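PDB 6JOO: CRISPR-associated protein,CRISPR-associated endonuclease Cas9 from Corynebacterium diphtheriae, which uses a guide RNA to recognise and, with magnesium, cleave matching double-stranded DNA in bacterial defence against invading genetic elements. Local coordinates for residues P30-L36 with L634-D638; D642-V646 with P863-S867. One frame throughout, in Å; residues are numbered along the deposited sequence.

In the fold
Contact 1 closes the longer loop: strand 30-40, near the N terminus, meets helix 615-641 only after the chain has run through most of its helices and a glycine-serine linker of this engineered construct. Contact 2 follows in series, since segment 642-646 begins just after that helix and reaches forward to the turn at 863-867, past strand 858-863 of the C-terminal domain. The two neither nest nor cross. They meet at strand 645-647, which lies beside strand 30-40 in the RuvC sheet, and at the salt bridge between Asp638 and Arg643. Together they tie helix 615-641 to the RuvC sheet and the sheet's edge to the C-terminal domain.

Contact 1 of 2, residues P30-L36 with L634-D638; sequences PIKTLSL and LLTED
Strand 30-36 and helix 634-638 run in broadly the same direction, with Thr33 beside Leu634, their axes 41° apart and 9.3 Å distant at closest approach. This is a helix laid on the face of a sheet in the RuvC domain, which has the RNase H fold, and it shows how one strand can mix an oily and a polar contact. In this engineered chain the strand belongs to the N-terminal part and the helix to the part after the linker.

Pro30, Thr33 and Leu36 direct their side chains at the helix. The last step depends on a classic beta bulge: Leu34 and Ser35 both face Ala21 of strand 16-24, and the extra residue turns Leu36 back to the same side as Thr33. At one end CB of Pro30 packs on CD1 of Leu634 at 3.7 Å, while the other methyl branch of Leu634, CD2, lies by the carbonyl of Ile31. At the other end the Leu36 and Leu635 chains cross at about a right angle, CD1 of the former meeting CD2 of the latter at 3.7 Å. Leu635 also packs against Ile572 and Ala575 of helix 569-577, so this end of the contact continues into a second helix.

Between the two leucine contacts sits Thr33. Its CG2 methyl comes within 4.0 Å of Leu634 CB as the two side chains slide past each other. Thr33 leaves the strand toward the helix, and its chi1 of 61°, with the hydroxyl between the backbone N and the carbonyl carbon, brings OG1 to Asp638. Asp638 approaches from the opposite direction and is also held by a salt bridge from OD1 to Arg643 NE. Its second oxygen accepts a hydrogen bond from the threonine: OG1 donates to OD2 at 2.9 Å, arriving 37° above the carboxylate plane.

Contact 2 of 2, residues D642-V646 with P863-S867; sequences DRVVV and PLQMS
The carboxylate of Asp642 and the amide of Gln865 meet from opposite directions with their planes 72° apart, so the amide nitrogen points at the oxygens without lying flat against them. Two backbone motifs put these groups in place. Asp642 is the C-prime residue of the Schellman motif that ends helix 615-641, its phi positive, and the chain turns there toward strand 645-647. Leu864 and Gln865 are the two central residues of a type I beta turn from Pro863 to Met866. The contact thus joins an outermost strand of the RuvC sheet, and the helix end before it, to the Cas9 C-terminal domain.

NE2 donates to OD1 at 3.0 Å, and OD1 accepts with its syn lone pair, on the side of the other carboxylate oxygen; the bond is bent, with an angle of 139° at the hydrogen, and OD1 is tilted out of the amide plane. A second, weak bond runs from NE2 to OD2 at 3.4 Å. OD2 also has a long, weak ion pair with Arg847 NE, while the Gln865 side chain also packs on Phe557 and Arg847.

Beyond CG the Gln865 chain is extended (chi2 167°), which carries the amide past Val646 to the aspartate. Its aliphatic part passes the valine on the way, CG lying 3.9 Å from Val646 CG2. Val646, buried and directed at the turn, makes the apolar part of the contact: it touches both central residues, CG1 lying 3.9 Å from the carbonyl oxygen of Leu864. A backbone hydrogen bond to Arg847 of strand 847-855 ties Leu864 to its own domain. The branched end of Leu864 gathers about the valine carbonyl, CD2 lying 3.5 Å from Val646 O.

Contact 1 of 2, residues P30-L36 with L634-D638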
loop_
_atom_site.group_PDB
_atom_site.type_symbol
_atom_site.label_atom_id
_atom_site.label_comp_id
_atom_site.label_asym_id
_atom_site.label_seq_id
_atom_site.Cartn_x
_atom_site.Cartn_y
_atom_site.Cartn_z
ATOM N N PRO A 30 11.879 -42.115 3.156
ATOM C CA PRO A 30 12.024 -41.247 1.980
ATOM C C PRO A 30 12.603 -42.011 0.797
ATOM O O PRO A 30 13.500 -42.843 0.952
ATOM C CB PRO A 30 12.983 -40.151 2.461
ATOM C CG PRO A 30 12.973 -40.246 3.962
ATOM C CD PRO A 30 12.742 -41.687 4.268
ATOM N N ILE A 31 12.086 -41.711 -0.395
ATOM C CA ILE A 31 12.483 -42.418 -1.608
ATOM C C ILE A 31 13.077 -41.449 -2.623
ATOM O O ILE A 31 14.220 -41.615 -3.063
ATOM C CB ILE A 31 11.294 -43.176 -2.224
ATOM C CG1 ILE A 31 10.744 -44.208 -1.238
ATOM C CG2 ILE A 31 11.703 -43.839 -3.533
ATOM C CD1 ILE A 31 9.571 -44.997 -1.777
ATOM N N LYS A 32 12.300 -40.441 -3.015
ATOM C CA LYS A 32 12.723 -39.486 -4.029
ATOM C C LYS A 32 12.239 -38.095 -3.646
ATOM O O LYS A 32 11.136 -37.940 -3.118
ATOM C CB LYS A 32 12.180 -39.867 -5.415
ATOM C CG LYS A 32 12.587 -38.918 -6.527
ATOM C CD LYS A 32 11.925 -39.280 -7.846
ATOM C CE LYS A 32 12.309 -38.289 -8.933
ATOM N NZ LYS A 32 11.671 -38.606 -10.240
ATOM N N THR A 33 13.071 -37.089 -3.910
ATOM C CA THR A 33 12.686 -35.702 -3.677
ATOM C C THR A 33 11.853 -35.205 -4.852
ATOM O O THR A 33 12.327 -35.181 -5.994
ATOM C CB THR A 33 13.919 -34.819 -3.484
ATOM O OG1 THR A 33 14.726 -34.850 -4.668
ATOM C CG2 THR A 33 14.739 -35.296 -2.293
ATOM N N LEU A 34 10.613 -34.802 -4.573
ATOM C CA LEU A 34 9.709 -34.381 -5.636
ATOM C C LEU A 34 9.922 -32.915 -6.004
ATOM O O LEU A 34 10.031 -32.575 -7.186
ATOM C CB LEU A 34 8.257 -34.638 -5.220
ATOM C CG LEU A 34 7.875 -36.096 -4.941
ATOM C CD1 LEU A 34 6.407 -36.220 -4.550
ATOM C CD2 LEU A 34 8.187 -36.978 -6.141
ATOM N N SER A 35 9.993 -32.034 -5.008
ATOM C CA SER A 35 10.172 -30.611 -5.271
ATOM C C SER A 35 10.800 -29.950 -4.054
ATOM O O SER A 35 10.274 -30.065 -2.945
ATOM C CB SER A 35 8.830 -29.943 -5.614
ATOM O OG SER A 35 8.990 -28.557 -5.879
ATOM N N LEU A 36 11.926 -29.273 -4.267
ATOM C CA LEU A 36 12.596 -28.499 -3.228
ATOM C C LEU A 36 12.697 -27.062 -3.717
ATOM O O LEU A 36 13.385 -26.785 -4.705
ATOM C CB LEU A 36 13.974 -29.073 -2.908
ATOM C CG LEU A 36 13.979 -30.502 -2.369
ATOM C CD1 LEU A 36 15.396 -30.945 -2.045
ATOM C CD2 LEU A 36 13.084 -30.613 -1.145
ATOM N N LEU A 634 19.711 -38.143 0.151
ATOM C CA LEU A 634 19.002 -37.580 -0.994
ATOM C C LEU A 634 19.318 -36.098 -1.175
ATOM O O LEU A 634 19.495 -35.629 -2.306
ATOM C CB LEU A 634 17.497 -37.794 -0.821
ATOM C CG LEU A 634 17.039 -39.234 -0.569
ATOM C CD1 LEU A 634 15.903 -39.279 0.441
ATOM C CD2 LEU A 634 16.617 -39.887 -1.874
ATOM N N LEU A 635 19.392 -35.348 -0.073
ATOM C CA LEU A 635 19.642 -33.915 -0.175
ATOM C C LEU A 635 21.084 -33.621 -0.566
ATOM O O LEU A 635 21.348 -32.610 -1.228
ATOM C CB LEU A 635 19.287 -33.226 1.142
ATOM C CG LEU A 635 17.843 -33.424 1.618
ATOM C CD1 LEU A 635 17.529 -32.559 2.837
ATOM C CD2 LEU A 635 16.860 -33.142 0.491
ATOM N N THR A 636 22.024 -34.488 -0.178
ATOM C CA THR A 636 23.409 -34.296 -0.591
ATOM C C THR A 636 23.546 -34.389 -2.104
ATOM O O THR A 636 24.241 -33.573 -2.721
ATOM C CB THR A 636 24.321 -35.316 0.092
ATOM O OG1 THR A 636 23.862 -36.640 -0.196
ATOM C CG2 THR A 636 24.340 -35.101 1.599
ATOM N N GLU A 637 22.881 -35.367 -2.723
ATOM C CA GLU A 637 22.907 -35.469 -4.180
ATOM C C GLU A 637 22.275 -34.242 -4.821
ATOM O O GLU A 637 22.834 -33.656 -5.755
ATOM C CB GLU A 637 22.187 -36.736 -4.636
ATOM C CG GLU A 637 22.717 -38.021 -4.028
ATOM C CD GLU A 637 22.115 -39.257 -4.677
ATOM O OE1 GLU A 637 21.552 -39.129 -5.785
ATOM O OE2 GLU A 637 22.204 -40.352 -4.081
ATOM N N ASP A 638 21.104 -33.837 -4.325
ATOM C CA ASP A 638 20.415 -32.684 -4.891
ATOM C C ASP A 638 21.211 -31.406 -4.672
ATOM O O ASP A 638 21.228 -30.519 -5.534
ATOM C CB ASP A 638 19.020 -32.564 -4.281
ATOM C CG ASP A 638 18.105 -33.702 -4.695
ATOM O OD1 ASP A 638 18.113 -34.063 -5.892
ATOM O OD2 ASP A 638 17.386 -34.239 -3.827
#

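Contact 2 of 2, residues D642-V646 with P863-S867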
loop_
_atom_site.group_PDB
_atom_site.type_symbol
_atom_site.label_atom_id
_atom_site.label_comp_id
_atom_site.label_asym_id
_atom_site.label_seq_id
_atom_site.Cartn_x
_atom_site.Cartn_y
_atom_site.Cartn_z
ATOM N N ASP A 642 22.706 -29.559 -7.624
ATOM C CA ASP A 642 22.070 -28.241 -7.627
ATOM C C ASP A 642 20.619 -28.332 -8.101
ATOM O O ASP A 642 20.163 -27.557 -8.943
ATOM C CB ASP A 642 22.865 -27.244 -8.475
ATOM C CG ASP A 642 22.487 -25.804 -8.186
ATOM O OD1 ASP A 642 21.638 -25.578 -7.297
ATOM O OD2 ASP A 642 23.039 -24.899 -8.844
ATOM N N ARG A 643 19.890 -29.302 -7.549
ATOM C CA ARG A 643 18.473 -29.451 -7.850
ATOM C C ARG A 643 17.580 -28.689 -6.880
ATOM O O ARG A 643 16.359 -28.675 -7.068
ATOM C CB ARG A 643 18.078 -30.932 -7.857
ATOM C CG ARG A 643 18.838 -31.771 -8.876
ATOM C CD ARG A 643 17.967 -32.865 -9.494
ATOM N NE ARG A 643 17.454 -33.819 -8.511
ATOM C CZ ARG A 643 16.172 -33.932 -8.173
ATOM N NH1 ARG A 643 15.261 -33.153 -8.740
ATOM N NH2 ARG A 643 15.799 -34.830 -7.270
ATOM N N VAL A 644 18.152 -28.065 -5.856
ATOM C CA VAL A 644 17.387 -27.212 -4.952
ATOM C C VAL A 644 17.142 -25.885 -5.656
ATOM O O VAL A 644 18.088 -25.187 -6.038
ATOM C CB VAL A 644 18.128 -27.010 -3.623
ATOM C CG1 VAL A 644 17.247 -26.271 -2.633
ATOM C CG2 VAL A 644 18.570 -28.349 -3.059
ATOM N N VAL A 645 15.874 -25.536 -5.837
ATOM C CA VAL A 645 15.483 -24.390 -6.649
ATOM C C VAL A 645 15.251 -23.190 -5.739
ATOM O O VAL A 645 14.426 -23.246 -4.820
ATOM C CB VAL A 645 14.233 -24.703 -7.486
ATOM C CG1 VAL A 645 13.654 -23.429 -8.075
ATOM C CG2 VAL A 645 14.582 -25.685 -8.592
ATOM N N VAL A 646 15.984 -22.109 -5.995
ATOM C CA VAL A 646 15.752 -20.814 -5.368
ATOM C C VAL A 646 15.113 -19.920 -6.419
ATOM O O VAL A 646 15.727 -19.644 -7.457
ATOM C CB VAL A 646 17.052 -20.191 -4.837
ATOM C CG1 VAL A 646 16.748 -18.925 -4.057
ATOM C CG2 VAL A 646 17.809 -21.185 -3.983
ATOM N N PRO A 863 24.269 -12.821 -6.898
ATOM C CA PRO A 863 24.152 -14.290 -6.847
ATOM C C PRO A 863 22.751 -14.707 -6.421
ATOM O O PRO A 863 22.196 -14.188 -5.449
ATOM C CB PRO A 863 25.210 -14.685 -5.809
ATOM C CG PRO A 863 26.196 -13.566 -5.832
ATOM C CD PRO A 863 25.386 -12.328 -6.079
ATOM N N LEU A 864 22.175 -15.653 -7.170
ATOM C CA LEU A 864 20.775 -16.017 -6.953
ATOM C C LEU A 864 20.569 -16.704 -5.609
ATOM O O LEU A 864 19.584 -16.430 -4.912
ATOM C CB LEU A 864 20.281 -16.915 -8.092
ATOM C CG LEU A 864 18.932 -17.630 -7.928
ATOM C CD1 LEU A 864 17.795 -16.634 -7.724
ATOM C CD2 LEU A 864 18.644 -18.537 -9.121
ATOM N N GLN A 865 21.483 -17.595 -5.223
ATOM C CA GLN A 865 21.283 -18.489 -4.090
ATOM C C GLN A 865 21.878 -17.956 -2.791
ATOM O O GLN A 865 22.063 -18.731 -1.845
ATOM C CB GLN A 865 21.869 -19.870 -4.406
ATOM C CG GLN A 865 21.260 -20.554 -5.625
ATOM C CD GLN A 865 22.069 -21.754 -6.091
ATOM O OE1 GLN A 865 23.245 -21.896 -5.754
ATOM N NE2 GLN A 865 21.439 -22.625 -6.872
HETATM N N MSE A 866 22.175 -16.663 -2.710
HETATM C CA MSE A 866 22.829 -16.139 -1.511
HETATM C C MSE A 866 22.101 -14.956 -0.881
HETATM O O MSE A 866 21.392 -14.212 -1.555
HETATM C CB MSE A 866 24.268 -15.745 -1.828
HETATM C CG MSE A 866 25.091 -16.906 -2.322
HETATM SE SE MSE A 866 26.818 -16.383 -3.004
HETATM C CE MSE A 866 27.110 -17.915 -4.177
ATOM N N SER A 867 22.290 -14.799 0.425
ATOM C CA SER A 867 21.667 -13.744 1.203
ATOM C C SER A 867 22.742 -12.934 1.914
ATOM O O SER A 867 23.849 -13.416 2.163
ATOM C CB SER A 867 20.678 -14.326 2.219
ATOM O OG SER A 867 19.943 -13.300 2.862
#